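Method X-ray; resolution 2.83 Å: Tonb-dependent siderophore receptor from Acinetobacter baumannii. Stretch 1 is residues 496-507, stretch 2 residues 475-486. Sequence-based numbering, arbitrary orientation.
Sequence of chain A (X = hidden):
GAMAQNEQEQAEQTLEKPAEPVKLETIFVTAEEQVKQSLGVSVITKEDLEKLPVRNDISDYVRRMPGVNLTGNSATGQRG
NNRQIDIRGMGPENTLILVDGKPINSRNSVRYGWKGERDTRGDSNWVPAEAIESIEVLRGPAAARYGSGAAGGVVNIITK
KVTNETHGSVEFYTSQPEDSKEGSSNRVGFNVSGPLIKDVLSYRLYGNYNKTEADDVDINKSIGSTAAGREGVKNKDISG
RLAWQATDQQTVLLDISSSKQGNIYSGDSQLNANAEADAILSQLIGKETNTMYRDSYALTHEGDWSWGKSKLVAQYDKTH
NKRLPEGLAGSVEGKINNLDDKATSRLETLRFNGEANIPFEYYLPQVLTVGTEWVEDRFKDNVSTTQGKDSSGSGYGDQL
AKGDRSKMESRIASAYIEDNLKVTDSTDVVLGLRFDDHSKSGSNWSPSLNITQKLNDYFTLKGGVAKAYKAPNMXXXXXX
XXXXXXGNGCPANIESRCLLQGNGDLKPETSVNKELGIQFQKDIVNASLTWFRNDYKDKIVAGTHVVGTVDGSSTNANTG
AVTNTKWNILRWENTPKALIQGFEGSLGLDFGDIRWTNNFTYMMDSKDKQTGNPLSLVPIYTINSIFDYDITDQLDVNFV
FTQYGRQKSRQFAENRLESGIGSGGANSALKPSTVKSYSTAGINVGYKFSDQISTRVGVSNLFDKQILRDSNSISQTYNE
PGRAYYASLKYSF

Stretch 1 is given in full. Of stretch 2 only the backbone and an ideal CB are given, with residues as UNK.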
# COMPACT_ATOMS: atom_id res chain seq x y z
N SER A 496 -20.18 29.66 -1.82
CA SER A 496 -20.23 29.42 -0.37
C SER A 496 -20.09 27.93 -0.02
O SER A 496 -18.98 27.41 -0.09
CB SER A 496 -21.50 30.03 0.25
OG SER A 496 -22.64 29.70 -0.52
N ARG A 497 -21.19 27.26 0.30
CA ARG A 497 -21.15 25.99 1.06
C ARG A 497 -21.36 24.74 0.20
O ARG A 497 -22.34 24.65 -0.53
CB ARG A 497 -22.25 26.00 2.12
CG ARG A 497 -22.49 27.33 2.82
CD ARG A 497 -22.72 27.11 4.30
NE ARG A 497 -22.82 28.36 5.03
CZ ARG A 497 -21.78 29.14 5.31
NH1 ARG A 497 -20.56 28.79 4.91
NH2 ARG A 497 -21.95 30.27 5.99
N CYS A 498 -20.47 23.76 0.30
CA CYS A 498 -20.52 22.60 -0.60
C CYS A 498 -20.65 21.32 0.17
O CYS A 498 -20.06 21.18 1.23
CB CYS A 498 -19.25 22.49 -1.46
SG CYS A 498 -18.94 23.88 -2.58
N LEU A 499 -21.39 20.37 -0.40
CA LEU A 499 -21.46 19.03 0.14
C LEU A 499 -20.85 18.06 -0.86
O LEU A 499 -20.87 18.30 -2.07
CB LEU A 499 -22.91 18.61 0.33
CG LEU A 499 -23.77 19.37 1.33
CD1 LEU A 499 -25.23 18.94 1.17
CD2 LEU A 499 -23.28 19.12 2.75
N LEU A 500 -20.33 16.95 -0.35
CA LEU A 500 -19.80 15.90 -1.21
C LEU A 500 -20.44 14.58 -0.84
O LEU A 500 -20.28 14.09 0.29
CB LEU A 500 -18.29 15.81 -1.06
CG LEU A 500 -17.61 14.71 -1.87
CD1 LEU A 500 -17.76 15.00 -3.36
CD2 LEU A 500 -16.15 14.59 -1.50
N GLN A 501 -21.14 13.99 -1.80
CA GLN A 501 -21.84 12.73 -1.59
C GLN A 501 -21.18 11.60 -2.37
O GLN A 501 -20.58 11.84 -3.41
CB GLN A 501 -23.29 12.87 -2.04
CG GLN A 501 -24.16 11.70 -1.66
CD GLN A 501 -25.62 11.95 -1.92
OE1 GLN A 501 -25.98 12.77 -2.77
NE2 GLN A 501 -26.48 11.27 -1.17
N GLY A 502 -21.31 10.37 -1.88
CA GLY A 502 -20.89 9.21 -2.66
C GLY A 502 -21.76 9.02 -3.90
O GLY A 502 -22.83 9.60 -4.01
N ASN A 503 -21.28 8.20 -4.82
CA ASN A 503 -21.91 8.03 -6.13
C ASN A 503 -21.95 6.57 -6.55
O ASN A 503 -20.91 5.96 -6.78
CB ASN A 503 -21.11 8.82 -7.16
CG ASN A 503 -21.76 8.86 -8.52
OD1 ASN A 503 -22.79 8.24 -8.75
ND2 ASN A 503 -21.15 9.59 -9.44
N GLY A 504 -23.16 6.01 -6.65
CA GLY A 504 -23.32 4.61 -7.05
C GLY A 504 -23.11 4.39 -8.53
O GLY A 504 -23.02 3.23 -8.97
N ASP A 505 -23.06 5.49 -9.30
CA ASP A 505 -23.05 5.47 -10.77
C ASP A 505 -21.68 5.79 -11.36
O ASP A 505 -21.53 5.94 -12.58
CB ASP A 505 -24.12 6.42 -11.35
CG ASP A 505 -25.56 5.92 -11.12
OD1 ASP A 505 -25.79 4.71 -10.85
OD2 ASP A 505 -26.49 6.75 -11.20
N LEU A 506 -20.67 5.87 -10.49
CA LEU A 506 -19.28 5.92 -10.91
C LEU A 506 -18.88 4.74 -11.82
O LEU A 506 -19.26 3.59 -11.55
CB LEU A 506 -18.37 5.88 -9.69
CG LEU A 506 -18.18 7.15 -8.86
CD1 LEU A 506 -17.43 6.85 -7.57
CD2 LEU A 506 -17.46 8.22 -9.67
N LYS A 507 -18.11 5.05 -12.86
CA LYS A 507 -17.35 4.08 -13.64
C LYS A 507 -16.10 3.63 -12.90
O LYS A 507 -15.63 4.34 -12.02
CB LYS A 507 -16.94 4.71 -14.97
CG LYS A 507 -18.10 4.96 -15.91
CD LYS A 507 -17.66 5.56 -17.22
CE LYS A 507 -17.06 6.93 -16.98
NZ LYS A 507 -17.09 7.73 -18.24
N UNK A 475 -16.55 4.06 0.16
CA UNK A 475 -16.96 5.42 0.49
C UNK A 475 -17.28 6.21 -0.77
O UNK A 475 -18.24 6.97 -0.82
CB UNK A 475 -15.87 6.13 1.29
N UNK A 476 -16.46 6.04 -1.79
CA UNK A 476 -16.69 6.70 -3.06
C UNK A 476 -18.01 6.29 -3.71
O UNK A 476 -18.63 7.10 -4.41
CB UNK A 476 -15.53 6.40 -4.01
N UNK A 477 -18.41 5.04 -3.52
CA UNK A 477 -19.68 4.55 -4.09
C UNK A 477 -20.92 4.92 -3.30
O UNK A 477 -22.00 5.08 -3.87
CB UNK A 477 -19.63 3.03 -4.22
N UNK A 478 -20.76 5.07 -2.00
CA UNK A 478 -21.89 5.00 -1.09
C UNK A 478 -22.69 6.29 -1.00
O UNK A 478 -22.17 7.31 -0.57
CB UNK A 478 -21.40 4.62 0.31
N UNK A 479 -23.97 6.23 -1.37
CA UNK A 479 -24.83 7.41 -1.29
C UNK A 479 -25.03 7.89 0.16
O UNK A 479 -25.42 9.05 0.39
CB UNK A 479 -26.19 7.10 -1.93
N UNK A 480 -24.72 7.04 1.12
CA UNK A 480 -24.95 7.36 2.53
C UNK A 480 -23.75 8.03 3.17
O UNK A 480 -23.80 8.40 4.35
CB UNK A 480 -25.30 6.09 3.31
N UNK A 481 -22.69 8.23 2.37
CA UNK A 481 -21.51 8.98 2.81
C UNK A 481 -21.60 10.47 2.35
O UNK A 481 -21.52 10.76 1.16
CB UNK A 481 -20.24 8.32 2.26
N UNK A 482 -21.79 11.39 3.30
CA UNK A 482 -21.82 12.82 3.01
C UNK A 482 -20.81 13.53 3.88
O UNK A 482 -20.67 13.20 5.06
CB UNK A 482 -23.22 13.40 3.23
N UNK A 483 -20.11 14.50 3.28
CA UNK A 483 -19.19 15.43 3.98
C UNK A 483 -19.52 16.89 3.59
O UNK A 483 -20.27 17.12 2.64
CB UNK A 483 -17.73 15.11 3.64
N UNK A 484 -18.96 17.87 4.29
CA UNK A 484 -19.27 19.27 4.03
C UNK A 484 -18.09 20.23 4.25
O UNK A 484 -17.20 19.95 5.05
CB UNK A 484 -20.44 19.70 4.92
N UNK A 485 -18.10 21.36 3.54
CA UNK A 485 -17.32 22.54 3.95
C UNK A 485 -18.21 23.75 4.00
O UNK A 485 -19.20 23.81 3.27
CB UNK A 485 -16.15 22.79 3.00
N UNK A 486 -17.86 24.72 4.82
CA UNK A 486 -18.56 25.98 4.80
C UNK A 486 -18.25 26.80 3.53
O UNK A 486 -19.13 27.46 2.96
CB UNK A 486 -18.20 26.78 6.05

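Position 475 lies in the last turn of a helix, with phi/psi of -68/-41°, and its CA-to-CB bond points away from stretch 1. Stretch 1 sets no limit here, so many residues that tolerate a helix would suit as far as it is concerned. It is Tyr475, whose hydroxyl is hydrogen-bonded elsewhere in the structure.

At 476 the bond runs sideways, and the ideal CB sits 4.1 Å from Leu506 CD1, so a chain with aliphatic reach would pack there while its end goes elsewhere. The backbone matters more: the carbonyl receives Asn503 N, with N to O of 476 at 2.9 Å. Gln476 is the residue, its CB 4.0 Å from Leu506 CD1.

Position 477 points away overall, yet its CB lies 4.1 Å from Asn503 O. That carbonyl invites a short polar side chain with a donor, though a small neutral one would also fit. The deposited residue is Asn477, whose side chain bends back over the Asn503-Gly504 backbone and also comes near Leu506; the orientation of its amide is uncertain.

The chain leaves helical angles at 478 (-81/118°) and starts a type I turn to 481. With CB pointing away, stretch 1 asks little, and Ala478 suffices. Its carbonyl approaches Gly502: O of Ala478 is 3.1 Å from Gly502 CA, and an ideal CB on that glycine would fall 1.9 Å from the same oxygen. Here stretch 1 must be bare so that the turn can pack against it.

At 479 CB points sideways, 4.2 Å from Gln501 NE2, and a long, flexible polar chain could lie along the glycine backbone. It is Glu479, whose CG comes within 3.9 Å of Gly502 O. The firm bond is independent of its side chain: Gln501 NE2 donates to Glu479 O at 2.9 Å.

Position 480, at -91/0° in the turn, touches nothing of stretch 1; small or polar residues would do, and Gly480 is found. At 481 CB points sideways, 4.7 Å from Gly502 N, so size is little restricted. Tyr481 contributes chiefly its carbonyl, with Gly502 N donating to Tyr481 O at 3.1 Å.

From 482 to 485 an antiparallel strand pairs with 498-501, and side chains alternate between faces. Position 482 shares a face with Leu499 and Gln501; the aliphatic part of Gln501 favors a branched hydrophobic chain. Leu482 places CD2 3.4 Å from Gln501 CB.

Position 483 is on the face of Cys498 and Leu500, where Leu, Ile, Val or Phe are plausible. Leu483 fills it; Leu483 N donates to Leu500 O and Leu500 N to Leu483 O, each at 3.0 Å.

At 484 the ideal CB is only 3.6 Å from Leu499 CD2, favoring a compact residue such as Ala, Ser or Thr. Ser484 fits, its CB 3.7 Å from Leu499 CD2.

Position 485 pairs with Cys498, and a beta-branched residue suits the strand. Thr485 N donates to Cys498 O at 3.0 Å.

At 486, CB lies 3.3 Å from Arg497 NH1; a polar residue is natural beside the cation. Asn486 accepts through its backbone, Arg497 NH1 to Asn486 O being 2.8 Å.

Stretch 2, residues 475-486: YQNAEGYLLSTN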
# COMPACT_ATOMS: atom_id res chain seq x y z
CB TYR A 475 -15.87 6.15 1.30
CG TYR A 475 -15.65 5.56 2.68
CD1 TYR A 475 -16.44 5.95 3.75
CD2 TYR A 475 -14.70 4.59 2.90
CE1 TYR A 475 -16.27 5.40 5.00
CE2 TYR A 475 -14.53 4.04 4.14
CZ TYR A 475 -15.31 4.44 5.18
OH TYR A 475 -15.13 3.90 6.41
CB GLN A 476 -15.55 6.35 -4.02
CG GLN A 476 -14.21 6.90 -3.57
CD GLN A 476 -13.07 6.40 -4.42
OE1 GLN A 476 -13.12 5.29 -4.93
NE2 GLN A 476 -12.03 7.21 -4.55
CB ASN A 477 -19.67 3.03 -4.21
CG ASN A 477 -19.38 2.58 -5.61
OD1 ASN A 477 -19.36 3.40 -6.53
ND2 ASN A 477 -19.20 1.28 -5.78
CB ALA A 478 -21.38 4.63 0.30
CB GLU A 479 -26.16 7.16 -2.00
CG GLU A 479 -26.11 7.50 -3.49
CD GLU A 479 -27.30 7.01 -4.28
OE1 GLU A 479 -28.34 6.69 -3.66
OE2 GLU A 479 -27.19 6.95 -5.52
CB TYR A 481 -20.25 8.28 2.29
CG TYR A 481 -18.92 8.85 2.78
CD1 TYR A 481 -18.74 9.19 4.11
CD2 TYR A 481 -17.84 9.01 1.89
CE1 TYR A 481 -17.53 9.71 4.55
CE2 TYR A 481 -16.63 9.51 2.34
CZ TYR A 481 -16.48 9.87 3.67
OH TYR A 481 -15.31 10.37 4.15
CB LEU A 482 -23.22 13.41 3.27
CG LEU A 482 -24.33 13.09 2.26
CD1 LEU A 482 -25.68 13.27 2.91
CD2 LEU A 482 -24.23 13.95 1.02
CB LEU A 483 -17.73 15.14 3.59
CG LEU A 483 -17.20 13.70 3.78
CD1 LEU A 483 -15.99 13.42 2.89
CD2 LEU A 483 -16.86 13.45 5.25
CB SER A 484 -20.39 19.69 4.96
OG SER A 484 -19.88 19.86 6.27
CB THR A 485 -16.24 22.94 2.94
OG1 THR A 485 -15.85 21.79 2.18
CG2 THR A 485 -15.05 23.52 3.67
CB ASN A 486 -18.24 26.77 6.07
CG ASN A 486 -18.96 26.23 7.30
OD1 ASN A 486 -20.02 25.61 7.21
ND2 ASN A 486 -18.38 26.48 8.47
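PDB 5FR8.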